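Long-range contacts in transcriptional regulator, IclR family (Ruegeria sp. TM1040, PDB 3R4K), which probably binds DNA as a dimer through an N-terminal winged helix-turn-helix domain and regulates transcription in response to a ligand sensed by its C-terminal domain: residues A48-E52 and L62-V66; I203-R208 and I246-P252; V151-L155 and I173-I177. All coordinates share one frame. Numbering follows the deposited sequence.

Contact 1. Residues A48-E52 and L62-V66; sequences AGFVE and LGPQV
After helix 35-47, Gly-49 (phi 82°, psi 15°) is the first residue to leave helical phi/psi and closes the helix with a Schellman motif. The chain then straightens into strand 51-54, antiparallel to the chain leaving strand 59-62: CA atoms lie 4.9 Å apart for Gly-49 and Gln-65 and 4.0 Å for Val-51 and Gly-63. Gly-49 O accepts a hydrogen bond from Gln-65 N (3.0 Å) and also receives the CA-H of Gly-63 (CA to O 3.3 Å). A CB on Gly-49 would strike Gln-65 CG, and one on Gly-63 would strike Gly-49 O. Phe-50 O accepts a hydrogen bond from Gly-63 N (2.7 Å); the Phe-50 ring (chi1 -85°) carries Val-66 CG1 over one face, 4.2 Å from the centroid, a CH-pi contact. Val-51 forms a non-hydrogen-bonded bridge with Leu-62, CA-CA 4.3 Å, and turns its side chain onto Met-42 and Leu-45 of helix 35-47. Glu-52 (chi1 66°) points across the pair, OE1 3.8 Å from Pro-64 CD, while OE2 forms salt bridges with Arg-61 and with Arg-73 of the second subunit. This is the base of the wing in a winged helix-turn-helix domain, where the returning wing strand gives way to linker helix 66-76 beside the dimer partner.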
loop_
_atom_site.group_PDB
_atom_site.type_symbol
_atom_site.label_atom_id
_atom_site.label_comp_id
_atom_site.label_asym_id
_atom_site.label_seq_id
_atom_site.Cartn_x
_atom_site.Cartn_y
_atom_site.Cartn_z
ATOM N N ALA A 48 -0.609 -15.723 13.046
ATOM C CA ALA A 48 -0.604 -14.257 13.050
ATOM C C ALA A 48 -1.138 -13.659 11.744
ATOM O O ALA A 48 -1.334 -12.452 11.673
ATOM C CB ALA A 48 0.797 -13.738 13.314
ATOM N N GLY A 49 -1.374 -14.493 10.741
ATOM C CA GLY A 49 -1.887 -14.069 9.444
ATOM C C GLY A 49 -0.837 -13.525 8.496
ATOM O O GLY A 49 -1.189 -12.905 7.494
ATOM N N PHE A 50 0.452 -13.754 8.791
ATOM C CA PHE A 50 1.563 -13.281 7.975
ATOM C C PHE A 50 1.854 -14.240 6.848
ATOM O O PHE A 50 2.326 -13.791 5.816
ATOM C CB PHE A 50 2.803 -13.061 8.845
ATOM C CG PHE A 50 2.785 -11.693 9.491
ATOM C CD1 PHE A 50 1.820 -11.363 10.447
ATOM C CD2 PHE A 50 3.744 -10.738 9.167
ATOM C CE1 PHE A 50 1.786 -10.090 11.026
ATOM C CE2 PHE A 50 3.746 -9.481 9.793
ATOM C CZ PHE A 50 2.751 -9.155 10.692
ATOM N N VAL A 51 1.626 -15.552 7.043
ATOM C CA VAL A 51 1.802 -16.547 5.991
ATOM C C VAL A 51 0.548 -17.441 5.950
ATOM O O VAL A 51 -0.235 -17.468 6.904
ATOM C CB VAL A 51 3.123 -17.385 6.070
ATOM C CG1 VAL A 51 4.337 -16.526 6.366
ATOM C CG2 VAL A 51 3.026 -18.554 7.048
ATOM N N GLU A 52 0.343 -18.151 4.836
ATOM C CA GLU A 52 -0.749 -19.117 4.743
ATOM C C GLU A 52 -0.323 -20.299 3.876
ATOM O O GLU A 52 0.558 -20.158 3.025
ATOM C CB GLU A 52 -2.079 -18.495 4.280
ATOM C CG GLU A 52 -2.133 -17.945 2.872
ATOM C CD GLU A 52 -3.507 -17.441 2.483
ATOM O OE1 GLU A 52 -4.268 -16.999 3.374
ATOM O OE2 GLU A 52 -3.820 -17.476 1.274
ATOM N N LEU A 62 2.466 -15.560 1.255
ATOM C CA LEU A 62 2.231 -14.504 2.227
ATOM C C LEU A 62 0.736 -14.387 2.573
ATOM O O LEU A 62 -0.126 -14.703 1.756
ATOM C CB LEU A 62 2.827 -13.173 1.766
ATOM C CG LEU A 62 4.362 -13.141 1.871
ATOM C CD1 LEU A 62 4.906 -12.081 1.067
ATOM C CD2 LEU A 62 4.837 -12.929 3.312
ATOM N N GLY A 63 0.478 -14.064 3.836
ATOM C CA GLY A 63 -0.850 -13.958 4.434
ATOM C C GLY A 63 -1.528 -12.597 4.329
ATOM O O GLY A 63 -0.905 -11.590 3.983
ATOM N N PRO A 64 -2.826 -12.525 4.678
ATOM C CA PRO A 64 -3.569 -11.253 4.488
ATOM C C PRO A 64 -3.402 -10.181 5.549
ATOM O O PRO A 64 -3.763 -9.036 5.293
ATOM C CB PRO A 64 -5.025 -11.710 4.480
ATOM C CG PRO A 64 -5.034 -12.952 5.334
ATOM C CD PRO A 64 -3.722 -13.631 5.092
ATOM N N GLN A 65 -2.913 -10.528 6.745
ATOM C CA GLN A 65 -2.804 -9.550 7.849
ATOM C C GLN A 65 -1.737 -8.429 7.676
ATOM O O GLN A 65 -1.783 -7.456 8.426
ATOM C CB GLN A 65 -2.657 -10.246 9.203
ATOM C CG GLN A 65 -3.999 -10.896 9.578
ATOM C CD GLN A 65 -4.243 -11.062 11.040
ATOM O OE1 GLN A 65 -4.490 -12.182 11.500
ATOM N NE2 GLN A 65 -4.273 -9.953 11.789
ATOM N N VAL A 66 -0.892 -8.491 6.646
ATOM C CA VAL A 66 0.095 -7.469 6.307
ATOM C C VAL A 66 -0.589 -6.297 5.613
ATOM O O VAL A 66 -0.033 -5.195 5.587
ATOM C CB VAL A 66 1.279 -8.019 5.444
ATOM C CG1 VAL A 66 2.137 -8.996 6.237
ATOM C CG2 VAL A 66 0.806 -8.659 4.138
#

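Contact 2. Residues I203-R208 and I246-P252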
loop_
_atom_site.group_PDB
_atom_site.type_symbol
_atom_site.label_atom_id
_atom_site.label_comp_id
_atom_site.label_asym_id
_atom_site.label_seq_id
_atom_site.Cartn_x
_atom_site.Cartn_y
_atom_site.Cartn_z
ATOM N N ILE A 203 12.706 5.488 -9.300
ATOM C CA ILE A 203 12.221 5.055 -7.995
ATOM C C ILE A 203 11.133 4.051 -8.296
ATOM O O ILE A 203 10.254 4.311 -9.133
ATOM C CB ILE A 203 11.755 6.239 -7.092
ATOM C CG1 ILE A 203 12.894 7.260 -6.851
ATOM C CG2 ILE A 203 11.158 5.752 -5.753
ATOM C CD1 ILE A 203 14.220 6.718 -6.127
ATOM N N PHE A 204 11.247 2.873 -7.688
ATOM C CA PHE A 204 10.311 1.792 -7.918
ATOM C C PHE A 204 9.478 1.563 -6.689
ATOM O O PHE A 204 10.008 1.598 -5.573
ATOM C CB PHE A 204 11.068 0.508 -8.325
ATOM C CG PHE A 204 11.844 0.607 -9.620
ATOM C CD1 PHE A 204 11.188 0.585 -10.851
ATOM C CD2 PHE A 204 13.229 0.676 -9.614
ATOM C CE1 PHE A 204 11.908 0.677 -12.050
ATOM C CE2 PHE A 204 13.949 0.756 -10.816
ATOM C CZ PHE A 204 13.284 0.749 -12.025
ATOM N N GLY A 205 8.189 1.287 -6.898
ATOM C CA GLY A 205 7.253 0.992 -5.814
ATOM C C GLY A 205 7.241 -0.464 -5.380
ATOM O O GLY A 205 7.954 -1.296 -5.961
ATOM N N PRO A 206 6.413 -0.807 -4.367
ATOM C CA PRO A 206 6.344 -2.208 -3.890
ATOM C C PRO A 206 5.966 -3.244 -4.965
ATOM O O PRO A 206 6.415 -4.390 -4.876
ATOM C CB PRO A 206 5.288 -2.154 -2.785
ATOM C CG PRO A 206 5.284 -0.731 -2.318
ATOM C CD PRO A 206 5.518 0.060 -3.579
ATOM N N ASP A 207 5.202 -2.836 -5.995
ATOM C CA ASP A 207 4.768 -3.689 -7.102
ATOM C C ASP A 207 5.831 -3.819 -8.235
ATOM O O ASP A 207 5.547 -4.452 -9.263
ATOM C CB ASP A 207 3.447 -3.145 -7.688
ATOM C CG ASP A 207 3.488 -1.735 -8.250
ATOM O OD1 ASP A 207 4.470 -1.013 -7.982
ATOM O OD2 ASP A 207 2.514 -1.333 -8.906
ATOM N N ARG A 208 7.039 -3.223 -8.041
ATOM C CA ARG A 208 8.172 -3.214 -8.991
ATOM C C ARG A 208 7.957 -2.258 -10.184
ATOM O O ARG A 208 8.803 -2.221 -11.083
ATOM C CB ARG A 208 8.518 -4.613 -9.523
ATOM C CG ARG A 208 9.027 -5.558 -8.474
ATOM C CD ARG A 208 9.972 -6.582 -9.052
ATOM N NE ARG A 208 9.296 -7.548 -9.917
ATOM C CZ ARG A 208 9.879 -8.640 -10.396
ATOM N NH1 ARG A 208 11.141 -8.920 -10.082
ATOM N NH2 ARG A 208 9.196 -9.481 -11.170
ATOM N N ILE A 246 10.012 3.089 1.205
ATOM C CA ILE A 246 8.654 2.928 0.697
ATOM C C ILE A 246 8.356 1.456 0.370
ATOM O O ILE A 246 7.321 1.177 -0.213
ATOM C CB ILE A 246 8.348 3.869 -0.514
ATOM C CG1 ILE A 246 9.245 3.549 -1.739
ATOM C CG2 ILE A 246 8.418 5.357 -0.113
ATOM C CD1 ILE A 246 8.669 3.940 -3.095
ATOM N N GLY A 247 9.230 0.535 0.769
ATOM C CA GLY A 247 9.058 -0.899 0.557
ATOM C C GLY A 247 9.054 -1.331 -0.896
ATOM O O GLY A 247 8.413 -2.330 -1.255
ATOM N N GLY A 248 9.772 -0.575 -1.721
ATOM C CA GLY A 248 9.872 -0.832 -3.151
ATOM C C GLY A 248 10.752 -2.010 -3.516
ATOM O O GLY A 248 11.542 -2.496 -2.707
ATOM N N ALA A 249 10.584 -2.493 -4.741
ATOM C CA ALA A 249 11.366 -3.595 -5.302
ATOM C C ALA A 249 11.742 -3.250 -6.729
ATOM O O ALA A 249 10.919 -2.711 -7.472
ATOM C CB ALA A 249 10.585 -4.898 -5.247
ATOM N N CYS A 250 13.007 -3.505 -7.082
ATOM C CA CYS A 250 13.550 -3.206 -8.401
ATOM C C CYS A 250 13.195 -4.311 -9.374
ATOM O O CYS A 250 13.236 -5.480 -8.995
ATOM C CB CYS A 250 15.059 -2.996 -8.316
ATOM S SG CYS A 250 15.558 -1.662 -7.183
ATOM N N PRO A 251 12.865 -3.997 -10.641
ATOM C CA PRO A 251 12.608 -5.072 -11.610
ATOM C C PRO A 251 13.928 -5.747 -12.051
ATOM O O PRO A 251 14.984 -5.150 -11.843
ATOM C CB PRO A 251 11.911 -4.337 -12.757
ATOM C CG PRO A 251 12.448 -2.975 -12.716
ATOM C CD PRO A 251 12.788 -2.672 -11.283
ATOM N N PRO A 252 13.926 -6.983 -12.621
ATOM C CA PRO A 252 15.212 -7.615 -13.009
ATOM C C PRO A 252 16.030 -6.798 -14.022
ATOM O O PRO A 252 17.267 -6.810 -13.960
ATOM C CB PRO A 252 14.788 -8.970 -13.605
ATOM C CG PRO A 252 13.325 -8.866 -13.876
ATOM C CD PRO A 252 12.778 -7.878 -12.898
#
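The ring of Phe-204 is the heart of this contact. Pro-251 lays its CD over one face, 3.4 Å from the ring centroid and only 6° off the normal, a close CH-pi contact. Cys-250 SG approaches obliquely, 5.3 Å from the same centroid, as a sulfur-aromatic contact, and Tyr-145 and Phe-254 add edge-to-face partners from elsewhere in the chain. A second apolar touch, Ile-203 CG2 to Ile-246 CD1 at 4.1 Å, lies where the strand meets the end of helix 225-245.

Between these patches the backbones run very close. Gly-247, with positive phi, ends the helix in a Schellman motif, and Gly-248 then slides past Phe-204 and Gly-205: its CA is 3.4 Å from Phe-204 O, and a CB there would collide with that oxygen. Pro-206 CA and Gly-248 CA are just 3.9 Å apart. Gly-205 O does double duty, accepting Ala-249 N across the contact at 3.1 Å and Arg-208 N at 3.0 Å within the type I turn 205-208.

Farther out, Ala-249 O meets the CA-H of Arg-208 (CA to O 3.2 Å). The arginine side chain then follows the outgoing chain, CG 3.6 Å from Ala-249 CB and NH1 3.4 Å from Pro-252 CD, which sits over one guanidinium face. Pro-206 O, in the same turn as Arg-208, is hydrogen-bonded to His-17 NE2 of the DNA-binding domain. The arrangement is a C-terminal tail lying across the beta hairpin between strands 196-204 and 210-219 of the profilin-like, GAF-related domain of an IclR regulator.

Contact 3. Residues V151-L155 and I173-I177; sequences VDAVL and IRAEI
Two helices, 148-156 and 170-183, face each other here across a wide gap. Their short segments run roughly antiparallel, with 146° between N-to-C directions and axes 12.3 Å apart at closest approach. Even the nearest CA atoms, of Leu-155 and Ile-173, are 8.3 Å apart, so side chains alone make the contact. Both backbones are helical, with Leu-155 N hydrogen-bonded to Val-151 O (3.0 Å) and Ile-177 N hydrogen-bonded to Ile-173 O (2.8 Å).

The apolar contacts come from residues four apart on each helix. Val-151 (chi1 t) sets CG1 3.8 Å from Ile-177 CD1; Leu-155 (m, t) sets CD2 3.7 Å from Ile-173 CG2. Leu-140 and Leu-143 of helix 137-143 pack against Ile-173 and Ile-177, respectively, and continue this apolar layer.

Arg-174 supplies the rest. Its CB points sideways, but with chi1 m and chi2 and chi3 both t the chain extends across the gap. Its CG comes 3.4 Å from Leu-155 CD1, a methyl that also lies over one face of the guanidinium, and NH1 is 3.8 Å from Val-151 CG1.

One polar link completes the set: Arg-174 NH2 donates to Asp-152 OD1 at 2.9 Å (angle 150°), a hydrogen-bonded salt bridge reached at the guanidinium edge, with Asp-152 chi1 m. The chemistry thus implies an amphipathic helix pair, its buried aliphatic residues flanked by an exposed ion pair whose arginine also covers the leucine.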
loop_
_atom_site.group_PDB
_atom_site.type_symbol
_atom_site.label_atom_id
_atom_site.label_comp_id
_atom_site.label_asym_id
_atom_site.label_seq_id
_atom_site.Cartn_x
_atom_site.Cartn_y
_atom_site.Cartn_z
ATOM N N VAL A 151 5.745 4.325 -23.643
ATOM C CA VAL A 151 6.883 4.916 -24.357
ATOM C C VAL A 151 6.456 5.236 -25.796
ATOM O O VAL A 151 6.750 6.331 -26.282
ATOM C CB VAL A 151 8.120 3.982 -24.303
ATOM C CG1 VAL A 151 9.286 4.545 -25.118
ATOM C CG2 VAL A 151 8.546 3.710 -22.860
ATOM N N ASP A 152 5.729 4.293 -26.453
ATOM C CA ASP A 152 5.215 4.433 -27.824
ATOM C C ASP A 152 4.284 5.645 -27.940
ATOM O O ASP A 152 4.422 6.428 -28.878
ATOM C CB ASP A 152 4.479 3.152 -28.275
ATOM C CG ASP A 152 5.361 1.963 -28.639
ATOM O OD1 ASP A 152 6.590 2.157 -28.810
ATOM O OD2 ASP A 152 4.824 0.838 -28.751
ATOM N N ALA A 153 3.372 5.810 -26.958
ATOM C CA ALA A 153 2.412 6.907 -26.875
ATOM C C ALA A 153 3.123 8.262 -26.741
ATOM O O ALA A 153 2.830 9.176 -27.509
ATOM C CB ALA A 153 1.476 6.680 -25.697
ATOM N N VAL A 154 4.075 8.370 -25.795
ATOM C CA VAL A 154 4.867 9.571 -25.500
ATOM C C VAL A 154 5.678 10.009 -26.744
ATOM O O VAL A 154 5.712 11.201 -27.067
ATOM C CB VAL A 154 5.778 9.307 -24.268
ATOM C CG1 VAL A 154 6.910 10.331 -24.158
ATOM C CG2 VAL A 154 4.955 9.257 -22.985
ATOM N N LEU A 155 6.287 9.043 -27.452
ATOM C CA LEU A 155 7.120 9.311 -28.629
ATOM C C LEU A 155 6.324 9.505 -29.932
ATOM O O LEU A 155 6.876 10.069 -30.882
ATOM C CB LEU A 155 8.182 8.213 -28.806
ATOM C CG LEU A 155 9.295 8.221 -27.748
ATOM C CD1 LEU A 155 10.167 7.036 -27.888
ATOM C CD2 LEU A 155 10.143 9.486 -27.822
ATOM N N ILE A 173 15.860 9.528 -28.709
ATOM C CA ILE A 173 15.306 9.370 -27.358
ATOM C C ILE A 173 15.279 7.876 -27.006
ATOM O O ILE A 173 15.664 7.508 -25.896
ATOM C CB ILE A 173 13.915 10.062 -27.209
ATOM C CG1 ILE A 173 14.066 11.593 -27.338
ATOM C CG2 ILE A 173 13.238 9.711 -25.873
ATOM C CD1 ILE A 173 13.070 12.177 -27.965
ATOM N N ARG A 174 14.873 7.018 -27.962
ATOM C CA ARG A 174 14.838 5.557 -27.791
ATOM C C ARG A 174 16.250 4.990 -27.549
ATOM O O ARG A 174 16.410 4.052 -26.767
ATOM C CB ARG A 174 14.198 4.883 -29.006
ATOM C CG ARG A 174 12.693 5.058 -29.061
ATOM C CD ARG A 174 12.069 4.171 -30.114
ATOM N NE ARG A 174 10.637 4.423 -30.277
ATOM C CZ ARG A 174 9.677 3.855 -29.550
ATOM N NH1 ARG A 174 9.987 3.014 -28.564
ATOM N NH2 ARG A 174 8.404 4.133 -29.792
ATOM N N ALA A 175 17.269 5.587 -28.201
ATOM C CA ALA A 175 18.675 5.205 -28.051
ATOM C C ALA A 175 19.163 5.549 -26.636
ATOM O O ALA A 175 19.851 4.737 -26.005
ATOM C CB ALA A 175 19.521 5.912 -29.101
ATOM N N GLU A 176 18.747 6.728 -26.129
ATOM C CA GLU A 176 19.066 7.209 -24.787
ATOM C C GLU A 176 18.374 6.331 -23.726
ATOM O O GLU A 176 19.043 5.900 -22.788
ATOM C CB GLU A 176 18.678 8.699 -24.637
ATOM C CG GLU A 176 19.492 9.461 -23.590
ATOM C CD GLU A 176 20.997 9.586 -23.779
ATOM O OE1 GLU A 176 21.478 9.543 -24.939
ATOM O OE2 GLU A 176 21.697 9.752 -22.752
ATOM N N ILE A 177 17.071 6.009 -23.934
ATOM C CA ILE A 177 16.251 5.122 -23.091
ATOM C C ILE A 177 16.977 3.789 -22.877
ATOM O O ILE A 177 17.071 3.326 -21.738
ATOM C CB ILE A 177 14.838 4.919 -23.721
ATOM C CG1 ILE A 177 13.925 6.122 -23.437
ATOM C CG2 ILE A 177 14.166 3.609 -23.292
ATOM C CD1 ILE A 177 12.592 5.999 -24.067
#

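Overall arrangement
In contacts 1 and 2 backbones come close where glycines allow it and backbone hydrogen bonds cross (two in contact 1, one in contact 2), though contact 2 also rests on the Phe-204 and Arg-208 side chains. Contact 3 joins two regular helices through side chains, with the salt bridge that the other two lack between their segments. No two contacts hold the same elements. Contact 1 is largely buried where the DNA-binding domain runs into helix 66-76, contact 2 is partly buried near the chain's centre, and contact 3, whose centre is about 40 Å from that of contact 1, pairs a buried apolar layer with an exposed ion pair. Contacts 1 and 2 touch the second subunit; contact 3 does not.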